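Side-chain contacts in putative acyl-CoA thioester hydrolase YbhC (Escherichia coli K-12, PDB 3GRH), which is a putative thioesterase of the outer membrane that belongs to the pectinesterase family yet neither binds pectin nor has pectinesterase activity: residues K166-P169 with G170-A173; Y175-D178 with S179-K183; S341-D345 with A346-G350. One frame throughout, in Å; residues are numbered along the deposited sequence.

Overall arrangement
YbhC is a right-handed parallel beta-helix, the fold of the pectinesterase family, and its three contacts follow one another along the chain without nesting or crossing. Contact 1 closes a turn in the loop that runs from helix 154-161 to helix 174-181. Contact 2 lies on helix 174-181 and the residues just after it, and the two pack together, Tyr-167 CB lying 3.7 Å from Tyr-177 CG. They dress one region of the solenoid, where strands 115-123 and 196-198 pass. Contact 3 comes much later and closes the loop linking strand 337-342 to strand 351-355. Its nearest atoms are about 13 Å from contact 2 and about 23 Å from contact 1.

Contact 1: residues K166-P169 with G170-A173; sequences KYMP and GKPA
The ring of Tyr-167 meets the carbonyl of Pro-172 at its edge, CD1 lying 4.4 Å from Pro-172 O, while the CB of Ala-173 approaches CE1 obliquely at 4.2 Å. Over one face lies CG of Lys-166, 3.8 Å above the ring plane and offset toward the rim; Tyr-122 stacks on the ring, and the Tyr-177 ring meets it with planes about 10° apart. A water sits at the edge, in the plane of the ring, and can donate to Met-168 O and Pro-172 O. The hydroxyl end of the ring is held by two hydrogen bonds, to Gln-93 and Thr-120. After Tyr-167 the backbone bends through a type II beta turn from Met-168 to Lys-171, closed by a hydrogen bond of 2.9 Å from Lys-171 N to Met-168 O. Gly-170 has a phi of 89°, where a CB would collide with the carbonyl of Pro-169. With CG beside the backbone N (chi1 -62°), Lys-171 runs out extended to rest CD 3.4 Å from Lys-166 O, crosses Met-168 at a slant with CE 4.0 Å from Met-168 CG, and hydrogen-bonds through NZ to Gly-165 O. Lys-166 NZ hydrogen-bonds to Thr-120 O on strand 115-123.

Contact 2: residues Y175-D178 with S179-K183; sequences YMYD and SCQSK
Gln-181 lies across Tyr-177 and reaches Asp-178, one turn back along helix 174-181. Its CB sits over the face of the Tyr-177 ring in a CH-pi contact, 3.9 Å from the centroid of that ring, and its CG touches CE2 of Tyr-177 at 3.4 Å. The side chain bends at chi2 (98°), which carries the amide away from the ring and toward the carboxylate. There NE2 of Gln-181 donates to OD1 of Asp-178 at 2.8 Å, almost straight at 173°, with the two flat groups nearly coplanar. In the backbone, the carbonyl of Tyr-177 takes two donors, Gln-181 N and Cys-180 N. Ser-179 OG folds back onto its own helix, donating a hydrogen bond to Met-176 O at 2.7 Å, and has a further weak bond with Asn-258. Farther out, Trp-157 of helix 154-161 meets the Tyr-177 ring, Arg-158 donates to Gln-181 O, and the disulfide from Cys-180 to Cys-192 ties the helix to the segment before strand 196-198. The amide N-H of Gln-181 probably steadies the Asp-178 carboxylate, stabilising its charge without neutralising it, while the same bond holds the amide turned nearly into the carboxylate plane.

Contact 3: residues S341-D345 with A346-G350; sequences SLDVD and ANTNG
Ser-341 OG accepts a hydrogen bond from Gly-350 N at 3.0 Å, across the loop, and donates one to Asp-343 OD1 at 2.6 Å, within its own arm; with OG anti to the backbone N (chi1 178°), the hydroxyl faces both partners. Replacing Ser-341 by an alanine would probably leave Gly-350 N without this acceptor and Asp-343 OD1 without this donor. At the far end Thr-348 OG1 donates to Asp-345 OD1 at 2.5 Å, coming from above the carboxylate plane, about 47° out of it. The same oxygen takes a weak bond from Asn-347 N, an Asx-turn pairing.

Backbone turns set these groups. A type I beta turn runs from Asp-345 to Thr-348, its closing bond weak, and Asp-343 is the centre of an inverse gamma turn. Van der Waals contact fills in between: Thr-348 CG2 lies 3.2 Å from Leu-342 O, and Val-344 CG2 is 3.6 Å from Thr-348 OG1.

Salt bridges carry the loop to its surroundings. Asp-343 OD2 pairs with Arg-377, which also binds Asn-349 OD1, and is hydrogen-bonded to Ser-375 as well; Asp-345 OD2 pairs with Arg-285. The contact borders the family's active-site region: the side chain of Leu-342 is about 5 Å from that of Asp-280, the predicted nucleophile. Each carboxylate thus has one oxygen on a hydroxyl of the loop and the other on an arginine, an arrangement that would favour the ionised form of both Asp-343 and Asp-345.

Contact 1: residues K166-P169 with G170-A173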
loop_
_atom_site.group_PDB
_atom_site.type_symbol
_atom_site.label_atom_id
_atom_site.label_comp_id
_atom_site.label_asym_id
_atom_site.label_seq_id
_atom_site.Cartn_x
_atom_site.Cartn_y
_atom_site.Cartn_z
ATOM N N LYS A 166 -17.297 -13.374 -16.348
ATOM C CA LYS A 166 -16.319 -13.529 -15.307
ATOM C C LYS A 166 -16.929 -13.324 -13.923
ATOM O O LYS A 166 -16.628 -14.062 -12.977
ATOM C CB LYS A 166 -15.217 -12.500 -15.535
ATOM C CG LYS A 166 -14.098 -12.652 -14.622
ATOM C CD LYS A 166 -12.955 -11.747 -15.013
ATOM C CE LYS A 166 -11.764 -11.907 -14.040
ATOM N NZ LYS A 166 -10.524 -11.188 -14.599
ATOM N N TYR A 167 -17.740 -12.286 -13.798
ATOM C CA TYR A 167 -18.449 -11.958 -12.568
ATOM C C TYR A 167 -19.922 -12.030 -12.879
ATOM O O TYR A 167 -20.433 -11.420 -13.814
ATOM C CB TYR A 167 -18.073 -10.546 -12.047
ATOM C CG TYR A 167 -16.613 -10.406 -11.794
ATOM C CD1 TYR A 167 -16.018 -10.971 -10.675
ATOM C CD2 TYR A 167 -15.799 -9.687 -12.665
ATOM C CE1 TYR A 167 -14.694 -10.908 -10.490
ATOM C CE2 TYR A 167 -14.474 -9.564 -12.459
ATOM C CZ TYR A 167 -13.891 -10.167 -11.354
ATOM O OH TYR A 167 -12.543 -10.119 -11.147
ATOM N N MET A 168 -20.603 -12.859 -12.093
ATOM C CA MET A 168 -22.035 -13.077 -12.191
ATOM C C MET A 168 -22.579 -13.321 -10.770
ATOM O O MET A 168 -21.855 -13.734 -9.885
ATOM C CB MET A 168 -22.363 -14.340 -12.988
ATOM C CG MET A 168 -21.712 -14.483 -14.317
ATOM S SD MET A 168 -22.459 -15.831 -15.212
ATOM C CE MET A 168 -23.999 -15.060 -15.823
ATOM N N PRO A 169 -23.844 -13.029 -10.527
ATOM C CA PRO A 169 -24.424 -13.328 -9.258
ATOM C C PRO A 169 -24.190 -14.804 -8.972
ATOM O O PRO A 169 -24.298 -15.672 -9.839
ATOM C CB PRO A 169 -25.902 -13.043 -9.470
ATOM C CG PRO A 169 -25.948 -12.124 -10.558
ATOM C CD PRO A 169 -24.817 -12.420 -11.441
ATOM N N GLY A 170 -23.823 -15.112 -7.778
ATOM C CA GLY A 170 -23.588 -16.537 -7.523
ATOM C C GLY A 170 -22.189 -16.988 -7.794
ATOM O O GLY A 170 -21.826 -18.127 -7.418
ATOM N N LYS A 171 -21.342 -16.163 -8.419
ATOM C CA LYS A 171 -19.935 -16.493 -8.370
ATOM C C LYS A 171 -19.333 -15.715 -7.210
ATOM O O LYS A 171 -19.876 -14.693 -6.798
ATOM C CB LYS A 171 -19.191 -16.194 -9.694
ATOM C CG LYS A 171 -19.639 -16.955 -10.940
ATOM C CD LYS A 171 -18.731 -16.568 -12.119
ATOM C CE LYS A 171 -19.045 -17.280 -13.396
ATOM N NZ LYS A 171 -17.823 -17.267 -14.320
ATOM N N PRO A 172 -18.194 -16.193 -6.655
ATOM C CA PRO A 172 -17.510 -15.427 -5.674
ATOM C C PRO A 172 -17.109 -14.029 -6.211
ATOM O O PRO A 172 -16.861 -13.767 -7.418
ATOM C CB PRO A 172 -16.223 -16.254 -5.375
ATOM C CG PRO A 172 -16.680 -17.655 -5.684
ATOM C CD PRO A 172 -17.557 -17.465 -6.915
ATOM N N ALA A 173 -17.115 -13.113 -5.298
ATOM C CA ALA A 173 -16.662 -11.781 -5.557
ATOM C C ALA A 173 -17.730 -10.981 -6.235
ATOM O O ALA A 173 -17.526 -9.822 -6.589
ATOM C CB ALA A 173 -15.277 -11.693 -6.382
HETATM O O HOH W 1 -18.990 -12.825 -9.305
#

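Contact 2: residues Y175-D178 with S179-K183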
loop_
_atom_site.group_PDB
_atom_site.type_symbol
_atom_site.label_atom_id
_atom_site.label_comp_id
_atom_site.label_asym_id
_atom_site.label_seq_id
_atom_site.Cartn_x
_atom_site.Cartn_y
_atom_site.Cartn_z
ATOM N N TYR A 175 -20.260 -9.535 -4.854
ATOM C CA TYR A 175 -20.591 -8.363 -4.068
ATOM C C TYR A 175 -19.603 -7.230 -4.361
ATOM O O TYR A 175 -19.959 -6.038 -4.293
ATOM C CB TYR A 175 -20.678 -8.710 -2.597
ATOM C CG TYR A 175 -19.373 -8.863 -1.891
ATOM C CD1 TYR A 175 -18.806 -7.797 -1.220
ATOM C CD2 TYR A 175 -18.764 -10.098 -1.798
ATOM C CE1 TYR A 175 -17.580 -7.930 -0.606
ATOM C CE2 TYR A 175 -17.541 -10.267 -1.121
ATOM C CZ TYR A 175 -16.950 -9.186 -0.513
ATOM O OH TYR A 175 -15.746 -9.363 0.123
ATOM N N MET A 176 -18.344 -7.601 -4.618
ATOM C CA MET A 176 -17.258 -6.637 -4.947
ATOM C C MET A 176 -17.519 -5.978 -6.308
ATOM O O MET A 176 -17.590 -4.745 -6.435
ATOM C CB MET A 176 -15.912 -7.349 -4.938
ATOM C CG MET A 176 -15.536 -7.788 -3.546
ATOM S SD MET A 176 -14.109 -8.873 -3.392
ATOM C CE MET A 176 -12.792 -7.700 -3.670
ATOM N N TYR A 177 -17.738 -6.801 -7.327
ATOM C CA TYR A 177 -18.000 -6.326 -8.655
ATOM C C TYR A 177 -19.237 -5.488 -8.665
ATOM O O TYR A 177 -19.234 -4.422 -9.271
ATOM C CB TYR A 177 -18.146 -7.483 -9.590
ATOM C CG TYR A 177 -18.483 -7.059 -10.979
ATOM C CD1 TYR A 177 -17.473 -6.529 -11.800
ATOM C CD2 TYR A 177 -19.769 -7.108 -11.450
ATOM C CE1 TYR A 177 -17.763 -6.091 -13.063
ATOM C CE2 TYR A 177 -20.051 -6.701 -12.701
ATOM C CZ TYR A 177 -19.045 -6.205 -13.511
ATOM O OH TYR A 177 -19.449 -5.776 -14.802
ATOM N N ASP A 178 -20.285 -5.952 -8.002
ATOM C CA ASP A 178 -21.604 -5.263 -8.042
ATOM C C ASP A 178 -21.564 -3.893 -7.391
ATOM O O ASP A 178 -22.222 -2.974 -7.834
ATOM C CB ASP A 178 -22.635 -6.118 -7.347
ATOM C CG ASP A 178 -24.047 -5.731 -7.647
ATOM O OD1 ASP A 178 -24.364 -5.256 -8.761
ATOM O OD2 ASP A 178 -24.835 -5.952 -6.711
ATOM N N SER A 179 -20.752 -3.725 -6.369
ATOM C CA SER A 179 -20.598 -2.401 -5.741
ATOM C C SER A 179 -20.041 -1.336 -6.672
ATOM O O SER A 179 -20.287 -0.118 -6.503
ATOM C CB SER A 179 -19.731 -2.471 -4.463
ATOM O OG SER A 179 -18.354 -2.737 -4.725
ATOM N N CYS A 180 -19.327 -1.766 -7.685
ATOM C CA CYS A 180 -18.765 -0.848 -8.657
ATOM C C CYS A 180 -19.678 -0.712 -9.884
ATOM O O CYS A 180 -19.826 0.361 -10.453
ATOM C CB CYS A 180 -17.456 -1.401 -9.112
ATOM S SG CYS A 180 -16.226 -1.586 -7.769
ATOM N N GLN A 181 -20.251 -1.822 -10.319
ATOM C CA GLN A 181 -20.836 -1.904 -11.644
ATOM C C GLN A 181 -22.164 -1.191 -11.648
ATOM O O GLN A 181 -22.621 -0.749 -12.681
ATOM C CB GLN A 181 -20.975 -3.355 -12.099
ATOM C CG GLN A 181 -22.054 -4.190 -11.450
ATOM C CD GLN A 181 -23.322 -4.296 -12.231
ATOM O OE1 GLN A 181 -23.356 -4.070 -13.445
ATOM N NE2 GLN A 181 -24.390 -4.629 -11.539
ATOM N N SER A 182 -22.773 -1.107 -10.472
ATOM C CA SER A 182 -24.039 -0.428 -10.257
ATOM C C SER A 182 -23.961 1.105 -10.353
ATOM O O SER A 182 -24.974 1.779 -10.458
ATOM C CB SER A 182 -24.534 -0.833 -8.849
ATOM O OG SER A 182 -23.444 -0.891 -7.947
ATOM N N LYS A 183 -22.758 1.666 -10.293
ATOM C CA LYS A 183 -22.606 3.111 -10.277
ATOM C C LYS A 183 -23.131 3.707 -11.552
ATOM O O LYS A 183 -22.949 3.160 -12.637
ATOM C CB LYS A 183 -21.146 3.521 -10.085
ATOM C CG LYS A 183 -20.586 3.127 -8.742
ATOM C CD LYS A 183 -19.083 3.496 -8.700
ATOM C CE LYS A 183 -18.419 3.088 -7.405
ATOM N NZ LYS A 183 -16.933 3.325 -7.524
#

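Contact 3: residues S341-D345 with A346-G350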
loop_
_atom_site.group_PDB
_atom_site.type_symbol
_atom_site.label_atom_id
_atom_site.label_comp_id
_atom_site.label_asym_id
_atom_site.label_seq_id
_atom_site.Cartn_x
_atom_site.Cartn_y
_atom_site.Cartn_z
ATOM N N SER A 341 -0.842 14.415 3.226
ATOM C CA SER A 341 -1.980 13.753 3.830
ATOM C C SER A 341 -3.146 13.685 2.857
ATOM O O SER A 341 -3.366 14.615 2.082
ATOM C CB SER A 341 -2.388 14.529 5.112
ATOM O OG SER A 341 -3.553 13.958 5.752
ATOM N N LEU A 342 -3.865 12.563 2.873
ATOM C CA LEU A 342 -5.024 12.346 2.001
ATOM C C LEU A 342 -6.255 12.670 2.835
ATOM O O LEU A 342 -6.791 11.814 3.532
ATOM C CB LEU A 342 -5.041 10.880 1.500
ATOM C CG LEU A 342 -6.153 10.380 0.612
ATOM C CD1 LEU A 342 -6.258 11.243 -0.613
ATOM C CD2 LEU A 342 -5.875 8.945 0.205
ATOM N N ASP A 343 -6.664 13.953 2.775
ATOM C CA ASP A 343 -7.680 14.487 3.677
ATOM C C ASP A 343 -9.085 14.230 3.098
ATOM O O ASP A 343 -9.784 15.114 2.635
ATOM C CB ASP A 343 -7.448 15.956 3.913
ATOM C CG ASP A 343 -6.364 16.254 4.901
ATOM O OD1 ASP A 343 -5.706 15.325 5.449
ATOM O OD2 ASP A 343 -6.192 17.485 5.113
ATOM N N VAL A 344 -9.487 12.979 3.158
ATOM C CA VAL A 344 -10.713 12.490 2.532
ATOM C C VAL A 344 -11.978 12.923 3.259
ATOM O O VAL A 344 -13.094 13.029 2.656
ATOM C CB VAL A 344 -10.689 10.963 2.387
ATOM C CG1 VAL A 344 -9.813 10.550 1.221
ATOM C CG2 VAL A 344 -10.263 10.254 3.667
ATOM N N ASP A 345 -11.825 13.218 4.545
ATOM C CA ASP A 345 -12.900 13.621 5.394
ATOM C C ASP A 345 -12.356 14.460 6.564
ATOM O O ASP A 345 -11.150 14.534 6.766
ATOM C CB ASP A 345 -13.705 12.359 5.831
ATOM C CG ASP A 345 -12.870 11.353 6.615
ATOM O OD1 ASP A 345 -11.995 11.831 7.351
ATOM O OD2 ASP A 345 -13.082 10.105 6.508
ATOM N N ALA A 346 -13.241 15.070 7.353
ATOM C CA ALA A 346 -12.761 16.015 8.361
ATOM C C ALA A 346 -11.978 15.348 9.486
ATOM O O ALA A 346 -11.061 15.945 10.088
ATOM C CB ALA A 346 -13.917 16.889 8.875
ATOM N N ASN A 347 -12.218 14.065 9.696
ATOM C CA ASN A 347 -11.556 13.440 10.812
ATOM C C ASN A 347 -10.355 12.654 10.346
ATOM O O ASN A 347 -10.094 11.621 10.899
ATOM C CB ASN A 347 -12.498 12.522 11.584
ATOM C CG ASN A 347 -11.957 12.150 12.977
ATOM O OD1 ASN A 347 -11.379 12.991 13.695
ATOM N ND2 ASN A 347 -12.155 10.881 13.372
ATOM N N THR A 348 -9.638 13.135 9.349
ATOM C CA THR A 348 -8.428 12.459 8.850
ATOM C C THR A 348 -7.210 13.350 9.144
ATOM O O THR A 348 -7.298 14.566 8.994
ATOM C CB THR A 348 -8.499 12.238 7.316
ATOM O OG1 THR A 348 -9.560 11.290 7.062
ATOM C CG2 THR A 348 -7.190 11.740 6.756
ATOM N N ASN A 349 -6.102 12.718 9.511
ATOM C CA ASN A 349 -4.811 13.418 9.660
ATOM C C ASN A 349 -3.737 12.376 9.403
ATOM O O ASN A 349 -3.327 11.653 10.286
ATOM C CB ASN A 349 -4.684 14.019 11.056
ATOM C CG ASN A 349 -3.518 14.908 11.169
ATOM O OD1 ASN A 349 -2.998 15.386 10.154
ATOM N ND2 ASN A 349 -3.189 15.285 12.400
ATOM N N GLY A 350 -3.366 12.167 8.135
ATOM C CA GLY A 350 -2.584 11.012 7.830
ATOM C C GLY A 350 -1.290 10.852 8.599
ATOM O O GLY A 350 -0.523 11.795 8.767
#